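PDB 4IAJ: conserved domain protein from Streptococcus pneumoniae, which is of unknown function and belongs to the DUF4649 family, a small alpha/beta domain with two helices packed beside an antiparallel sheet. Local coordinates for residues V21-Q33 with Y62-L74. Residues are numbered along the deposited sequence; the frame is centred on the assembly and turned at random.
Sequences VTFESYEDFERSQ and YGDIFFYLMKQDL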
ATOM      1  N   VAL B  21      17.268  15.068   3.264  1.00 30.46           N
ATOM      2  CA  VAL B  21      16.255  15.528   4.219  1.00 31.69           C
ATOM      3  C   VAL B  21      16.945  15.791   5.543  1.00 30.55           C
ATOM      4  O   VAL B  21      17.953  15.163   5.845  1.00 28.63           O
ATOM      5  CB  VAL B  21      15.084  14.544   4.409  1.00 30.62           C
ATOM      6  CG1 VAL B  21      14.279  14.448   3.123  1.00 34.36           C
ATOM      7  CG2 VAL B  21      15.554  13.156   4.835  1.00 29.65           C
ATOM      8  N   THR B  22      16.404  16.734   6.312  1.00 29.46           N
ATOM      9  CA  THR B  22      16.991  17.122   7.582  1.00 28.81           C
ATOM     10  C   THR B  22      15.928  17.151   8.676  1.00 30.97           C
ATOM     11  O   THR B  22      14.742  17.392   8.411  1.00 31.35           O
ATOM     12  CB  THR B  22      17.667  18.515   7.517  1.00 32.23           C
ATOM     13  OG1 THR B  22      16.687  19.524   7.271  1.00 33.23           O
ATOM     14  CG2 THR B  22      18.697  18.574   6.410  1.00 34.93           C
ATOM     15  N   PHE B  23      16.370  16.899   9.902  1.00 28.68           N
ATOM     16  CA  PHE B  23      15.508  16.984  11.059  1.00 31.67           C
ATOM     17  C   PHE B  23      16.231  17.823  12.086  1.00 29.81           C
ATOM     18  O   PHE B  23      17.414  17.601  12.357  1.00 30.15           O
ATOM     19  CB  PHE B  23      15.134  15.575  11.553  1.00 31.23           C
ATOM     20  CG  PHE B  23      14.446  14.749  10.496  1.00 30.76           C
ATOM     21  CD1 PHE B  23      13.069  14.813  10.328  1.00 30.08           C
ATOM     22  CD2 PHE B  23      15.189  13.960   9.624  1.00 31.45           C
ATOM     23  CE1 PHE B  23      12.449  14.081   9.340  1.00 33.58           C
ATOM     24  CE2 PHE B  23      14.571  13.228   8.625  1.00 30.77           C
ATOM     25  CZ  PHE B  23      13.204  13.281   8.484  1.00 31.18           C
ATOM     26  N   GLU B  24      15.532  18.837  12.596  1.00 31.62           N
ATOM     27  CA  GLU B  24      16.117  19.773  13.544  1.00 35.28           C
ATOM     28  C   GLU B  24      16.418  19.051  14.846  1.00 35.93           C
ATOM     29  O   GLU B  24      17.474  19.252  15.438  1.00 35.72           O
ATOM     30  CB  GLU B  24      15.201  20.973  13.793  1.00 38.03           C
ATOM     31  CG  GLU B  24      15.864  22.078  14.626  1.00 45.25           C
ATOM     32  CD  GLU B  24      15.034  23.357  14.716  1.00 49.18           C
ATOM     33  OE1 GLU B  24      14.176  23.597  13.833  1.00 53.35           O
ATOM     34  OE2 GLU B  24      15.256  24.135  15.666  1.00 52.14           O
ATOM     35  N   SER B  25      15.506  18.181  15.267  1.00 38.28           N
ATOM     36  CA  SER B  25      15.721  17.352  16.446  1.00 38.67           C
ATOM     37  C   SER B  25      15.474  15.867  16.172  1.00 36.82           C
ATOM     38  O   SER B  25      14.861  15.477  15.166  1.00 34.33           O
ATOM     39  CB  SER B  25      14.813  17.828  17.590  1.00 40.26           C
ATOM     40  OG  SER B  25      13.460  17.484  17.344  1.00 38.35           O
ATOM     41  N   TYR B  26      15.948  15.041  17.097  1.00 39.43           N
ATOM     42  CA  TYR B  26      15.701  13.610  17.067  1.00 42.66           C
ATOM     43  C   TYR B  26      14.203  13.321  17.148  1.00 41.94           C
ATOM     44  O   TYR B  26      13.706  12.443  16.436  1.00 37.86           O
ATOM     45  CB  TYR B  26      16.425  12.908  18.219  1.00 46.98           C
ATOM     46  CG  TYR B  26      16.564  11.418  18.028  1.00 51.76           C
ATOM     47  CD1 TYR B  26      15.556  10.544  18.418  1.00 54.54           C
ATOM     48  CD2 TYR B  26      17.704  10.886  17.448  1.00 62.29           C
ATOM     49  CE1 TYR B  26      15.687   9.178  18.236  1.00 60.55           C
ATOM     50  CE2 TYR B  26      17.848   9.525  17.264  1.00 67.11           C
ATOM     51  CZ  TYR B  26      16.840   8.674  17.657  1.00 63.96           C
ATOM     52  OH  TYR B  26      17.007   7.322  17.474  1.00 59.33           O
ATOM     53  N   GLU B  27      13.507  14.050  18.026  1.00 38.63           N
ATOM     54  CA  GLU B  27      12.053  13.989  18.119  1.00 39.39           C
ATOM     55  C   GLU B  27      11.359  14.321  16.796  1.00 38.99           C
ATOM     56  O   GLU B  27      10.326  13.734  16.500  1.00 39.38           O
ATOM     57  CB  GLU B  27      11.531  14.941  19.209  1.00 40.07           C
ATOM     58  N   ASP B  28      11.895  15.256  16.006  1.00 33.95           N
ATOM     59  CA  ASP B  28      11.285  15.572  14.702  1.00 35.69           C
ATOM     60  C   ASP B  28      11.375  14.342  13.786  1.00 31.84           C
ATOM     61  O   ASP B  28      10.440  14.022  13.065  1.00 27.69           O
ATOM     62  CB  ASP B  28      11.938  16.769  14.003  1.00 36.60           C
ATOM     63  CG  ASP B  28      11.763  18.073  14.756  1.00 47.49           C
ATOM     64  OD1 ASP B  28      10.798  18.206  15.540  1.00 45.88           O
ATOM     65  OD2 ASP B  28      12.605  18.977  14.549  1.00 50.89           O
ATOM     66  N   PHE B  29      12.496  13.639  13.867  1.00 29.46           N
ATOM     67  CA  PHE B  29      12.703  12.434  13.077  1.00 29.93           C
ATOM     68  C   PHE B  29      11.738  11.328  13.512  1.00 29.92           C
ATOM     69  O   PHE B  29      11.055  10.705  12.678  1.00 29.59           O
ATOM     70  CB  PHE B  29      14.172  11.994  13.191  1.00 33.36           C
ATOM     71  CG  PHE B  29      14.444  10.668  12.574  1.00 31.92           C
ATOM     72  CD1 PHE B  29      14.394  10.513  11.190  1.00 29.66           C
ATOM     73  CD2 PHE B  29      14.713   9.573  13.365  1.00 33.15           C
ATOM     74  CE1 PHE B  29      14.621   9.276  10.608  1.00 30.65           C
ATOM     75  CE2 PHE B  29      14.957   8.334  12.785  1.00 33.55           C
ATOM     76  CZ  PHE B  29      14.900   8.186  11.414  1.00 28.31           C
ATOM     77  N   GLU B  30      11.647  11.109  14.817  1.00 30.36           N
ATOM     78  CA  GLU B  30      10.723  10.115  15.367  1.00 34.03           C
ATOM     79  C   GLU B  30       9.275  10.404  14.978  1.00 31.90           C
ATOM     80  O   GLU B  30       8.543   9.491  14.579  1.00 29.88           O
ATOM     81  CB  GLU B  30      10.841  10.053  16.891  1.00 38.24           C
ATOM     82  CG  GLU B  30      12.153   9.477  17.389  1.00 46.31           C
ATOM     83  CD  GLU B  30      12.198   9.382  18.907  1.00 53.32           C
ATOM     84  OE1 GLU B  30      11.884  10.395  19.577  1.00 52.15           O
ATOM     85  OE2 GLU B  30      12.537   8.297  19.422  1.00 56.15           O
ATOM     86  N   ARG B  31       8.870  11.668  15.103  1.00 30.85           N
ATOM     87  CA  ARG B  31       7.560  12.104  14.654  1.00 32.65           C
ATOM     88  C   ARG B  31       7.325  11.737  13.188  1.00 31.37           C
ATOM     89  O   ARG B  31       6.236  11.267  12.852  1.00 27.93           O
ATOM     90  CB  ARG B  31       7.373  13.622  14.809  1.00 36.95           C
ATOM     91  CG  ARG B  31       6.477  14.038  15.961  1.00 48.52           C
ATOM     92  CD  ARG B  31       5.979  15.476  15.787  1.00 55.25           C
ATOM     93  NE  ARG B  31       7.080  16.443  15.824  1.00 59.05           N
ATOM     94  CZ  ARG B  31       7.701  16.849  16.932  1.00 59.44           C
ATOM     95  NH1 ARG B  31       7.336  16.387  18.129  1.00 60.11           N
ATOM     96  NH2 ARG B  31       8.695  17.724  16.847  1.00 58.67           N
ATOM     97  N   SER B  32       8.320  11.972  12.324  1.00 27.82           N
ATOM     98  CA  SER B  32       8.172  11.657  10.889  1.00 28.95           C
ATOM     99  C   SER B  32       8.017  10.149  10.661  1.00 30.05           C
ATOM    100  O   SER B  32       7.249   9.717   9.781  1.00 29.98           O
ATOM    101  CB  SER B  32       9.335  12.209  10.043  1.00 32.98           C
ATOM    102  OG  SER B  32      10.518  11.420  10.157  1.00 41.07           O
ATOM    103  N   GLN B  33       8.713   9.343  11.467  1.00 28.02           N
ATOM    104  CA  GLN B  33       8.580   7.892  11.325  0.50 27.66           C
ATOM    105  C   GLN B  33       7.183   7.421  11.747  1.00 28.93           C
ATOM    106  O   GLN B  33       6.622   6.524  11.100  1.00 31.74           O
ATOM    107  CB  GLN B  33       9.694   7.170  12.086  0.50 27.78           C
ATOM    108  CG  GLN B  33      11.065   7.426  11.470  0.50 27.62           C
ATOM    109  CD  GLN B  33      11.327   6.560  10.262  0.50 25.27           C
ATOM    110  OE1 GLN B  33      11.260   5.340  10.350  0.50 28.97           O
ATOM    111  NE2 GLN B  33      11.638   7.178   9.136  0.50 22.29           N
ATOM    112  N   TYR B  62      16.883   3.711   3.935  1.00 17.88           N
ATOM    113  CA  TYR B  62      16.330   4.802   4.700  1.00 18.19           C
ATOM    114  C   TYR B  62      15.401   4.242   5.766  1.00 19.80           C
ATOM    115  O   TYR B  62      15.446   4.665   6.900  1.00 21.31           O
ATOM    116  CB  TYR B  62      15.566   5.763   3.786  1.00 18.88           C
ATOM    117  CG  TYR B  62      15.015   6.981   4.486  1.00 20.72           C
ATOM    118  CD1 TYR B  62      13.833   6.900   5.234  1.00 19.49           C
ATOM    119  CD2 TYR B  62      15.663   8.206   4.416  1.00 21.40           C
ATOM    120  CE1 TYR B  62      13.331   8.000   5.894  1.00 21.49           C
ATOM    121  CE2 TYR B  62      15.153   9.316   5.072  1.00 23.06           C
ATOM    122  CZ  TYR B  62      13.982   9.200   5.801  1.00 23.84           C
ATOM    123  OH  TYR B  62      13.483  10.297   6.462  1.00 27.17           O
ATOM    124  N   GLY B  63      14.576   3.276   5.386  1.00 21.93           N
ATOM    125  CA  GLY B  63      13.597   2.677   6.286  1.00 22.77           C
ATOM    126  C   GLY B  63      14.183   2.036   7.521  1.00 25.02           C
ATOM    127  O   GLY B  63      13.539   2.009   8.538  1.00 24.42           O
ATOM    128  N   ASP B  64      15.417   1.544   7.434  1.00 22.62           N
ATOM    129  CA  ASP B  64      16.069   0.891   8.582  1.00 23.36           C
ATOM    130  C   ASP B  64      16.852   1.832   9.502  1.00 24.07           C
ATOM    131  O   ASP B  64      17.428   1.386  10.510  1.00 26.49           O
ATOM    132  CB  ASP B  64      17.024  -0.195   8.081  1.00 25.49           C
ATOM    133  CG  ASP B  64      16.314  -1.454   7.676  1.00 29.66           C
ATOM    134  OD1 ASP B  64      15.177  -1.687   8.138  1.00 31.20           O
ATOM    135  OD2 ASP B  64      16.912  -2.239   6.916  1.00 32.00           O
ATOM    136  N   ILE B  65      16.885   3.120   9.185  1.00 22.44           N
ATOM    137  CA  ILE B  65      17.582   4.082  10.047  1.00 22.58           C
ATOM    138  C   ILE B  65      16.991   4.188  11.443  1.00 23.96           C
ATOM    139  O   ILE B  65      17.728   4.182  12.429  1.00 22.49           O
ATOM    140  CB  ILE B  65      17.638   5.494   9.446  1.00 22.12           C
ATOM    141  CG1 ILE B  65      18.468   5.496   8.167  1.00 23.32           C
ATOM    142  CG2 ILE B  65      18.281   6.457  10.452  1.00 22.25           C
ATOM    143  CD1 ILE B  65      18.408   6.813   7.417  1.00 25.78           C
ATOM    144  N   PHE B  66      15.665   4.251  11.533  1.00 23.49           N
ATOM    145  CA  PHE B  66      14.997   4.367  12.829  1.00 27.19           C
ATOM    146  C   PHE B  66      15.453   3.283  13.808  1.00 29.15           C
ATOM    147  O   PHE B  66      15.795   3.571  14.944  1.00 24.07           O
ATOM    148  CB  PHE B  66      13.468   4.333  12.638  1.00 28.58           C
ATOM    149  CG  PHE B  66      12.686   4.510  13.906  1.00 32.68           C
ATOM    150  CD1 PHE B  66      12.415   5.774  14.398  1.00 37.01           C
ATOM    151  CD2 PHE B  66      12.200   3.416  14.597  1.00 37.93           C
ATOM    152  CE1 PHE B  66      11.692   5.948  15.568  1.00 38.70           C
ATOM    153  CE2 PHE B  66      11.475   3.582  15.763  1.00 42.76           C
ATOM    154  CZ  PHE B  66      11.220   4.851  16.251  1.00 42.34           C
ATOM    155  N   PHE B  67      15.475   2.035  13.361  1.00 27.72           N
ATOM    156  CA  PHE B  67      15.865   0.930  14.236  1.00 29.31           C
ATOM    157  C   PHE B  67      17.360   0.934  14.534  1.00 27.60           C
ATOM    158  O   PHE B  67      17.760   0.704  15.669  1.00 30.91           O
ATOM    159  CB  PHE B  67      15.424  -0.391  13.611  1.00 30.85           C
ATOM    160  CG  PHE B  67      13.936  -0.477  13.449  1.00 37.46           C
ATOM    161  CD1 PHE B  67      13.129  -0.744  14.545  1.00 39.39           C
ATOM    162  CD2 PHE B  67      13.333  -0.187  12.225  1.00 43.70           C
ATOM    163  CE1 PHE B  67      11.752  -0.795  14.417  1.00 41.33           C
ATOM    164  CE2 PHE B  67      11.947  -0.230  12.092  1.00 43.97           C
ATOM    165  CZ  PHE B  67      11.158  -0.528  13.196  1.00 41.71           C
ATOM    166  N   TYR B  68      18.176   1.190  13.515  1.00 26.61           N
ATOM    167  CA  TYR B  68      19.625   1.346  13.699  1.00 29.30           C
ATOM    168  C   TYR B  68      19.961   2.339  14.806  1.00 30.55           C
ATOM    169  O   TYR B  68      20.716   2.012  15.717  1.00 33.83           O
ATOM    170  CB  TYR B  68      20.283   1.778  12.383  1.00 31.71           C
ATOM    171  CG  TYR B  68      21.755   2.165  12.479  1.00 33.45           C
ATOM    172  CD1 TYR B  68      22.771   1.198  12.449  1.00 33.28           C
ATOM    173  CD2 TYR B  68      22.123   3.502  12.553  1.00 33.44           C
ATOM    174  CE1 TYR B  68      24.113   1.567  12.508  1.00 38.82           C
ATOM    175  CE2 TYR B  68      23.449   3.880  12.607  1.00 38.67           C
ATOM    176  CZ  TYR B  68      24.440   2.921  12.589  1.00 41.22           C
ATOM    177  OH  TYR B  68      25.741   3.353  12.651  1.00 48.00           O
ATOM    178  N   LEU B  69      19.415   3.549  14.717  1.00 29.42           N
ATOM    179  CA  LEU B  69      19.719   4.602  15.679  1.00 31.02           C
ATOM    180  C   LEU B  69      19.296   4.213  17.085  1.00 33.80           C
ATOM    181  O   LEU B  69      20.002   4.500  18.042  1.00 39.50           O
ATOM    182  CB  LEU B  69      19.052   5.925  15.283  1.00 30.10           C
ATOM    183  CG  LEU B  69      19.676   6.654  14.097  1.00 28.58           C
ATOM    184  CD1 LEU B  69      18.941   7.958  13.813  1.00 28.69           C
ATOM    185  CD2 LEU B  69      21.158   6.925  14.334  1.00 32.86           C
HETATM  186  N   MSE B  70      18.159   3.538  17.195  1.00 34.69           N
HETATM  187  CA  MSE B  70      17.611   3.155  18.492  1.00 41.01           C
HETATM  188  C   MSE B  70      18.490   2.183  19.219  1.00 40.41           C
HETATM  189  O   MSE B  70      18.449   2.120  20.435  1.00 41.89           O
HETATM  190  CB  MSE B  70      16.274   2.450  18.318  1.00 40.09           C
HETATM  191  CG  MSE B  70      15.143   3.282  18.876  1.00 45.89           C
HETATM  192 SE   MSE B  70      13.488   2.261  18.609  0.75 56.52          SE
HETATM  193  CE  MSE B  70      14.036   0.429  18.162  1.00 38.33           C
ATOM    194  N   LYS B  71      19.265   1.397  18.476  1.00 44.66           N
ATOM    195  CA  LYS B  71      20.125   0.359  19.047  0.50 45.69           C
ATOM    196  C   LYS B  71      21.548   0.855  19.294  1.00 43.89           C
ATOM    197  O   LYS B  71      22.300   0.250  20.045  1.00 46.53           O
ATOM    198  CB  LYS B  71      20.176  -0.856  18.117  0.50 45.79           C
ATOM    199  CG  LYS B  71      18.867  -1.607  17.977  0.50 47.44           C
ATOM    200  CD  LYS B  71      19.095  -2.950  17.302  0.50 48.47           C
ATOM    201  CE  LYS B  71      17.833  -3.454  16.626  0.50 47.20           C
ATOM    202  NZ  LYS B  71      17.857  -4.935  16.522  0.50 46.61           N
ATOM    203  N   GLN B  72      21.929   1.948  18.631  1.00 43.00           N
ATOM    204  CA  GLN B  72      23.249   2.545  18.830  1.00 42.99           C
ATOM    205  C   GLN B  72      23.362   3.231  20.194  1.00 42.18           C
ATOM    206  O   GLN B  72      22.404   3.833  20.679  1.00 40.20           O
ATOM    207  CB  GLN B  72      23.548   3.600  17.761  1.00 42.89           C
ATOM    208  CG  GLN B  72      23.711   3.075  16.354  1.00 47.11           C
ATOM    209  CD  GLN B  72      24.898   2.162  16.224  1.00 44.58           C
ATOM    210  OE1 GLN B  72      24.752   0.972  15.966  1.00 50.84           O
ATOM    211  NE2 GLN B  72      26.080   2.710  16.426  1.00 49.23           N
ATOM    212  N   ASP B  73      24.539   3.137  20.802  1.00 41.12           N
ATOM    213  CA  ASP B  73      24.879   3.982  21.943  1.00 42.26           C
ATOM    214  C   ASP B  73      25.376   5.296  21.367  1.00 40.10           C
ATOM    215  O   ASP B  73      26.496   5.372  20.884  1.00 44.02           O
ATOM    216  CB  ASP B  73      25.943   3.340  22.841  1.00 42.03           C
ATOM    217  CG  ASP B  73      26.457   4.293  23.940  1.00 45.54           C
ATOM    218  OD1 ASP B  73      25.794   5.305  24.235  1.00 44.72           O
ATOM    219  OD2 ASP B  73      27.534   4.029  24.516  1.00 50.50           O
ATOM    220  N   LEU B  74      24.529   6.323  21.407  1.00 35.03           N
ATOM    221  CA  LEU B  74      24.856   7.637  20.855  1.00 33.44           C
ATOM    222  C   LEU B  74      25.474   8.579  21.887  1.00 32.01           C
ATOM    223  O   LEU B  74      25.790   9.735  21.580  1.00 30.25           O
ATOM    224  CB  LEU B  74      23.588   8.265  20.265  1.00 36.87           C
ATOM    225  CG  LEU B  74      22.902   7.444  19.156  1.00 39.08           C
ATOM    226  CD1 LEU B  74      21.721   8.205  18.564  1.00 42.51           C
ATOM    227  CD2 LEU B  74      23.878   7.065  18.054  1.00 37.23           C
TER
HETATM  228  O   HOH W   1      15.296   6.211  16.031  1.00 35.62           O
HETATM  229  O   HOH W   2      11.587   9.952   8.277  1.00 31.36           O
HETATM  230  O   HOH W   3      11.292   3.112   8.692  1.00 39.99           O
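Tyr62 reaches across to strand 18-23 and helix 26-35 at once. With CG anti to the backbone N (chi1 -177°), its ring runs toward the strand, where Val21 CG2 meets the ring edge 3.9 Å from Tyr62 CE2 and Tyr62 OH lies at the edge of the Phe23 ring, 3.6 Å from Phe23 CZ. A water lying in the plane of the Tyr62 ring bonds its hydroxyl, donates to Ser32 OG and, in the modelled conformer of Gln33, accepts from Gln33 NE2. In that conformer a second water donates to both Gly63 O and Gln33 OE1. Ile65 sends CG2 to Phe29 CZ at 3.9 Å and also touches Ile9 and Val46 of the sheet. Phe66 lies alongside the bent chain of this Gln33 conformer, the two running in opposite directions with amide and ring planes only 18° apart; Gln33 CG is 3.6 Å from Phe66 CD1. Glu30 CG and Phe29 CE2 both approach the edge of this ring. Phe66 also packs against Phe66 of the second subunit. One turn on, Leu69 slides past Tyr26, placing CB 3.3 Å from Tyr26 OH and CD1 3.9 Å from Tyr26 CE2. A third water joins that hydroxyl to Phe66 O, donating to the latter. Leu74 CD1 adds a looser touch on Tyr26. Helices 26-33 and 65-71 cross obliquely, their directions 138° apart, without a direct hydrogen bond. An apolar core thus holds the pair against the antiparallel sheet, strand 18-23 at one side, and their relative direction probably comes from shape and water-mediated bonds.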